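Local atomic coordinates of C-X-C motif chemokine 13 (Homo sapiens, PDB entry 7JNY), a protein that attracts B lymphocytes as a secreted chemokine that binds the receptor CXCR5, and also binds heparin. Residues A[61-64]-A[65-68]; A[67-70]-A[71-75]. All coordinates share one frame; numbering follows the deposited sequence.

Both contacts are local, formed between side chains and backbone groups on successive turns of the single helix 61-72, so neither closes a loop of any length. The chain first builds its four-stranded sheet, from strand 2-5 to strand 53-56, and then enters the helix. Contact 1 (61-64 with 65-68) forms the first turns, whose apolar side faces the sheet. Contact 2 (67-70 with 71-75) takes over directly, sharing Met67 and Glu68, and runs through the last turn to the residues where the chain leaves the helix. The two overlap in sequence, with centres about 10 Å apart. Together they follow the helix from its packed start to its exposed end.

Contact 1. Residues A[61-64]-A[65-68]; sequences EWIQ and RMME
The indole of Trp62 is met obliquely by the methyl of Met66, with CE 3.8 Å from Trp62 CZ3. One face of the same ring lies over Ile63, whose CB sits above its centre. A second pair of flat groups belongs to Glu61 and Arg65, which run side by side in the same direction with carboxylate and guanidinium planes only 8° apart. Glu61 OE2 remains 4.1 Å from Arg65 NH1, beyond a salt bridge, so this attraction is probably loose, as suits two long polar chains on the exposed side of a helix.

Met66 extends straight from the backbone and turns only at its last bond (chi3 57°), which brings CE back over the preceding turn. There CE also meets Ile63 CD1; the modelled 3.3 Å between these two atoms is shorter than carbon packing normally allows, and with Ile63 chi2 at an unstaggered 95° its exact value is doubtful. Trp62 and Ile63 already pack on each other, and methionine suits the place because its unbranched, flexible chain lets the terminal methyl reach both.

Four successive helical bonds hold these side chains in step. Arg65 N donates to Glu61 O at 2.9 Å, and Met67 N to Ile63 O at 2.8 Å; Met66 N and Glu68 N bond in the same way to Trp62 O and Gln64 O.

On the apolar side, Trp62 makes a T-shaped stack with Phe21, Met66 touches Ile27 and Ile30, and Met67 touches Ile32. The C-terminal helix of the chemokine fold is thereby laid against strand 27-33 of the sheet.

Contact 2. Residues A[67-70]-A[71-75]; sequences MEVL and RKRSS
Arg71 N donates to Met67 O over 2.8 Å, with an N-H...O angle of 160°, and Lys72 N follows with an equally helical bond to Glu68 O at 3.0 Å. One residue later the pattern falters: Arg73 N makes two weak bonds, to Val69 O and to Leu70 O, as its backbone leaves helical geometry. The carbonyl of Arg71 is gripped twice from beyond the helix, by Ser74 N and by the hydroxyl of Ser74. Ser74 OG lies 2.6 Å from Arg71 O, in the carbonyl plane and on a lone pair. Serine suits this place because its short side chain can donate to a carbonyl of the last turn.

Outward from the backbone, Arg71 folds back along the helix. Its guanidinium lies flat against the preceding turn, with NH2 3.7 Å from Met67 CB and NH1 3.8 Å from Glu68 CG, while Met67 O stands above the plane toward its rim. The nearly parallel Glu68 carboxylate stays well beyond salt-bridge distance, so the guanidinium meets the Glu68 side chain at its CG methylene rather than at the carboxylate. Lys72 takes a less common helical torsion, CG lying between backbone N and carbonyl carbon (chi1 75°), and this sets CG 3.3 Å from Val69 O. Farther out, Lys72 CE rests 3.9 Å above one face of the Arg73 guanidinium, offset toward its rim.

Arg71 and Lys72 end the helix and Arg73 follows it, so that three consecutive basic residues form a basic patch. Such a surface is consistent with the protein's heparin binding, and the whole forms the end of the C-terminal helix of the CXC chemokine fold.

Contact 1. Residues A[61-64]-A[65-68]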
ATOM      1  N   GLU A  61      -3.050   7.285   9.069  1.00 31.27           N
ATOM      2  CA  GLU A  61      -2.093   6.889  10.089  1.00 31.48           C
ATOM      3  C   GLU A  61      -1.837   5.397  10.031  1.00 32.54           C
ATOM      4  O   GLU A  61      -0.687   4.953  10.128  1.00 29.20           O
ATOM      5  CB  GLU A  61      -2.577   7.284  11.487  1.00 37.02           C
ATOM      6  CG  GLU A  61      -1.482   7.204  12.562  1.00 49.64           C
ATOM      7  CD  GLU A  61      -1.747   8.106  13.774  1.00 63.86           C
ATOM      8  OE1 GLU A  61      -2.777   8.815  13.788  1.00 63.05           O
ATOM      9  OE2 GLU A  61      -0.937   8.075  14.730  1.00 62.71           O
ATOM     10  N   TRP A  62      -2.899   4.606   9.860  1.00 30.02           N
ATOM     11  CA  TRP A  62      -2.752   3.157   9.991  1.00 34.27           C
ATOM     12  C   TRP A  62      -1.885   2.596   8.880  1.00 30.52           C
ATOM     13  O   TRP A  62      -1.143   1.631   9.100  1.00 29.49           O
ATOM     14  CB  TRP A  62      -4.123   2.486  10.027  1.00 28.71           C
ATOM     15  CG  TRP A  62      -4.834   2.381   8.728  1.00 28.07           C
ATOM     16  CD1 TRP A  62      -5.818   3.207   8.263  1.00 35.55           C
ATOM     17  CD2 TRP A  62      -4.632   1.394   7.708  1.00 29.31           C
ATOM     18  NE1 TRP A  62      -6.247   2.789   7.029  1.00 31.40           N
ATOM     19  CE2 TRP A  62      -5.531   1.681   6.663  1.00 27.47           C
ATOM     20  CE3 TRP A  62      -3.785   0.298   7.577  1.00 31.61           C
ATOM     21  CZ2 TRP A  62      -5.593   0.912   5.509  1.00 31.34           C
ATOM     22  CZ3 TRP A  62      -3.844  -0.462   6.430  1.00 31.31           C
ATOM     23  CH2 TRP A  62      -4.743  -0.155   5.409  1.00 27.23           C
ATOM     24  N   ILE A  63      -1.917   3.210   7.707  1.00 26.21           N
ATOM     25  CA  ILE A  63      -1.080   2.680   6.649  1.00 25.00           C
ATOM     26  C   ILE A  63       0.362   3.121   6.861  1.00 25.01           C
ATOM     27  O   ILE A  63       1.283   2.348   6.615  1.00 24.12           O
ATOM     28  CB  ILE A  63      -1.621   3.071   5.258  1.00 28.51           C
ATOM     29  CG1 ILE A  63      -0.824   2.291   4.227  1.00 32.08           C
ATOM     30  CG2 ILE A  63      -1.451   4.548   5.007  1.00 34.32           C
ATOM     31  CD1 ILE A  63      -1.491   0.997   3.799  1.00 42.88           C
ATOM     32  N   GLN A  64       0.583   4.328   7.372  1.00 26.38           N
ATOM     33  CA  GLN A  64       1.937   4.762   7.685  1.00 26.96           C
ATOM     34  C   GLN A  64       2.576   3.864   8.741  1.00 26.61           C
ATOM     35  O   GLN A  64       3.732   3.453   8.612  1.00 26.15           O
ATOM     36  CB  GLN A  64       1.899   6.204   8.161  1.00 29.02           C
ATOM     37  CG  GLN A  64       1.402   7.137   7.070  1.00 43.95           C
ATOM     38  CD  GLN A  64       1.931   8.534   7.221  1.00 57.94           C
ATOM     39  OE1 GLN A  64       2.243   8.972   8.325  1.00 70.82           O
ATOM     40  NE2 GLN A  64       2.026   9.253   6.108  1.00 66.29           N
ATOM     41  N   ARG A  65       1.831   3.556   9.796  1.00 30.59           N
ATOM     42  CA  ARG A  65       2.360   2.685  10.846  1.00 28.44           C
ATOM     43  C   ARG A  65       2.674   1.316  10.273  1.00 25.41           C
ATOM     44  O   ARG A  65       3.743   0.751  10.533  1.00 25.11           O
ATOM     45  CB  ARG A  65       1.361   2.592  11.971  1.00 28.73           C
ATOM     46  CG  ARG A  65       1.096   3.954  12.581  1.00 30.91           C
ATOM     47  CD  ARG A  65       0.378   3.840  13.884  1.00 37.27           C
ATOM     48  NE  ARG A  65       1.357   3.381  14.853  1.00 63.42           N
ATOM     49  CZ  ARG A  65       1.442   3.821  16.096  1.00 72.36           C
ATOM     50  NH1 ARG A  65       0.578   4.705  16.574  1.00 70.43           N
ATOM     51  NH2 ARG A  65       2.432   3.382  16.869  1.00 61.37           N
ATOM     52  N   MET A  66       1.763   0.776   9.463  1.00 25.52           N
ATOM     53  CA  MET A  66       2.040  -0.505   8.803  1.00 22.81           C
ATOM     54  C   MET A  66       3.297  -0.459   7.973  1.00 24.02           C
ATOM     55  O   MET A  66       4.116  -1.388   8.008  1.00 26.17           O
ATOM     56  CB  MET A  66       0.881  -0.942   7.914  1.00 28.88           C
ATOM     57  CG  MET A  66       1.091  -2.351   7.377  1.00 27.93           C
ATOM     58  SD  MET A  66      -0.300  -3.042   6.453  1.00 31.45           S
ATOM     59  CE  MET A  66      -0.503  -1.816   5.174  1.00 46.84           C
ATOM     60  N   MET A  67       3.435   0.570   7.148  1.00 22.36           N
ATOM     61  CA  MET A  67       4.614   0.645   6.310  1.00 22.08           C
ATOM     62  C   MET A  67       5.898   0.688   7.131  1.00 22.54           C
ATOM     63  O   MET A  67       6.939   0.202   6.673  1.00 22.04           O
ATOM     64  CB  MET A  67       4.510   1.857   5.376  1.00 23.13           C
ATOM     65  CG  MET A  67       3.393   1.703   4.369  1.00 29.03           C
ATOM     66  SD  MET A  67       3.656   0.216   3.361  1.00 38.43           S
ATOM     67  CE  MET A  67       5.141   0.740   2.495  1.00 64.11           C
ATOM     68  N   GLU A  68       5.855   1.237   8.343  1.00 23.80           N
ATOM     69  CA  GLU A  68       7.056   1.213   9.168  1.00 24.80           C
ATOM     70  C   GLU A  68       7.371  -0.204   9.612  1.00 23.61           C
ATOM     71  O   GLU A  68       8.539  -0.609   9.641  1.00 24.50           O
ATOM     72  CB  GLU A  68       6.915   2.124  10.389  1.00 26.88           C
ATOM     73  CG  GLU A  68       6.788   3.589  10.101  1.00 47.20           C
ATOM     74  CD  GLU A  68       6.561   4.344  11.386  1.00 79.58           C
ATOM     75  OE1 GLU A  68       7.300   4.070  12.357  1.00 74.18           O
ATOM     76  OE2 GLU A  68       5.642   5.187  11.441  1.00 84.12           O
TER

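Contact 2. Residues A[67-70]-A[71-75]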
ATOM      1  N   MET A  67       3.435   0.570   7.148  1.00 22.36           N
ATOM      2  CA  MET A  67       4.614   0.645   6.310  1.00 22.08           C
ATOM      3  C   MET A  67       5.898   0.688   7.131  1.00 22.54           C
ATOM      4  O   MET A  67       6.939   0.202   6.673  1.00 22.04           O
ATOM      5  CB  MET A  67       4.510   1.857   5.376  1.00 23.13           C
ATOM      6  CG  MET A  67       3.393   1.703   4.369  1.00 29.03           C
ATOM      7  SD  MET A  67       3.656   0.216   3.361  1.00 38.43           S
ATOM      8  CE  MET A  67       5.141   0.740   2.495  1.00 64.11           C
ATOM      9  N   GLU A  68       5.855   1.237   8.343  1.00 23.80           N
ATOM     10  CA  GLU A  68       7.056   1.213   9.168  1.00 24.80           C
ATOM     11  C   GLU A  68       7.371  -0.204   9.612  1.00 23.61           C
ATOM     12  O   GLU A  68       8.539  -0.609   9.641  1.00 24.50           O
ATOM     13  CB  GLU A  68       6.915   2.124  10.389  1.00 26.88           C
ATOM     14  CG  GLU A  68       6.788   3.589  10.101  1.00 47.20           C
ATOM     15  CD  GLU A  68       6.561   4.344  11.386  1.00 79.58           C
ATOM     16  OE1 GLU A  68       7.300   4.070  12.357  1.00 74.18           O
ATOM     17  OE2 GLU A  68       5.642   5.187  11.441  1.00 84.12           O
ATOM     18  N   VAL A  69       6.347  -0.988   9.925  1.00 22.98           N
ATOM     19  CA  VAL A  69       6.590  -2.392  10.238  1.00 22.15           C
ATOM     20  C   VAL A  69       7.222  -3.082   9.042  1.00 20.98           C
ATOM     21  O   VAL A  69       8.216  -3.806   9.171  1.00 24.48           O
ATOM     22  CB  VAL A  69       5.295  -3.093  10.676  1.00 22.24           C
ATOM     23  CG1 VAL A  69       5.585  -4.572  10.954  1.00 32.58           C
ATOM     24  CG2 VAL A  69       4.715  -2.445  11.907  1.00 26.10           C
ATOM     25  N   LEU A  70       6.671  -2.849   7.851  1.00 23.81           N
ATOM     26  CA  LEU A  70       7.200  -3.511   6.666  1.00 21.89           C
ATOM     27  C   LEU A  70       8.632  -3.086   6.396  1.00 38.06           C
ATOM     28  O   LEU A  70       9.457  -3.903   5.986  1.00 28.05           O
ATOM     29  CB  LEU A  70       6.342  -3.201   5.458  1.00 22.86           C
ATOM     30  CG  LEU A  70       4.904  -3.700   5.559  1.00 31.37           C
ATOM     31  CD1 LEU A  70       4.269  -3.582   4.171  1.00 35.97           C
ATOM     32  CD2 LEU A  70       4.791  -5.116   6.030  1.00 37.84           C
ATOM     33  N   ARG A  71       8.939  -1.797   6.564  1.00 24.22           N
ATOM     34  CA  ARG A  71      10.315  -1.355   6.366  1.00 26.71           C
ATOM     35  C   ARG A  71      11.248  -2.064   7.335  1.00 24.14           C
ATOM     36  O   ARG A  71      12.277  -2.610   6.923  1.00 23.85           O
ATOM     37  CB  ARG A  71      10.415   0.159   6.521  1.00 26.72           C
ATOM     38  CG  ARG A  71       9.922   0.927   5.325  1.00 42.00           C
ATOM     39  CD  ARG A  71      10.181   2.416   5.463  1.00 46.35           C
ATOM     40  NE  ARG A  71       9.112   3.102   4.756  1.00 54.73           N
ATOM     41  CZ  ARG A  71       8.196   3.859   5.346  1.00 65.91           C
ATOM     42  NH1 ARG A  71       8.256   4.128   6.645  1.00 49.90           N
ATOM     43  NH2 ARG A  71       7.179   4.336   4.624  1.00 53.61           N
ATOM     44  N   LYS A  72      10.907  -2.068   8.627  1.00 22.24           N
ATOM     45  CA  LYS A  72      11.860  -2.586   9.604  1.00 28.80           C
ATOM     46  C   LYS A  72      12.036  -4.099   9.520  1.00 28.99           C
ATOM     47  O   LYS A  72      12.991  -4.613  10.094  1.00 27.17           O
ATOM     48  CB  LYS A  72      11.457  -2.187  11.035  1.00 32.22           C
ATOM     49  CG  LYS A  72      10.274  -2.949  11.650  1.00 29.80           C
ATOM     50  CD  LYS A  72       9.950  -2.438  13.074  1.00 39.05           C
ATOM     51  CE  LYS A  72       8.704  -3.107  13.672  1.00 34.79           C
ATOM     52  NZ  LYS A  72       8.067  -2.325  14.797  1.00 35.78           N
ATOM     53  N   ARG A  73      11.150  -4.810   8.819  1.00 23.02           N
ATOM     54  CA  ARG A  73      11.243  -6.245   8.621  1.00 25.05           C
ATOM     55  C   ARG A  73      11.582  -6.600   7.181  1.00 23.06           C
ATOM     56  O   ARG A  73      11.285  -7.715   6.735  1.00 23.75           O
ATOM     57  CB  ARG A  73       9.924  -6.905   9.024  1.00 20.18           C
ATOM     58  CG  ARG A  73       9.519  -6.687  10.468  1.00 20.87           C
ATOM     59  CD  ARG A  73      10.532  -7.256  11.449  1.00 27.69           C
ATOM     60  NE  ARG A  73      10.056  -7.130  12.817  1.00 31.28           N
ATOM     61  CZ  ARG A  73      10.787  -6.695  13.840  1.00 33.20           C
ATOM     62  NH1 ARG A  73      12.065  -6.389  13.702  1.00 33.62           N
ATOM     63  NH2 ARG A  73      10.220  -6.563  15.038  1.00 29.79           N
ATOM     64  N   SER A  74      12.182  -5.678   6.435  1.00 21.50           N
ATOM     65  CA  SER A  74      12.451  -5.948   5.033  1.00 19.90           C
ATOM     66  C   SER A  74      13.745  -6.711   4.789  1.00 26.05           C
ATOM     67  O   SER A  74      13.958  -7.152   3.652  1.00 23.73           O
ATOM     68  CB  SER A  74      12.490  -4.636   4.221  1.00 31.47           C
ATOM     69  OG  SER A  74      13.377  -3.689   4.790  1.00 33.10           O
ATOM     70  N   SER A  75      14.615  -6.854   5.800  1.00 23.47           N
ATOM     71  CA  SER A  75      15.793  -7.711   5.712  1.00 25.79           C
ATOM     72  C   SER A  75      15.668  -8.974   6.545  1.00 26.43           C
ATOM     73  O   SER A  75      16.183 -10.023   6.152  1.00 19.76           O
ATOM     74  CB  SER A  75      17.054  -6.954   6.154  1.00 29.37           C
ATOM     75  OG  SER A  75      17.400  -5.938   5.227  1.00 28.58           O
TER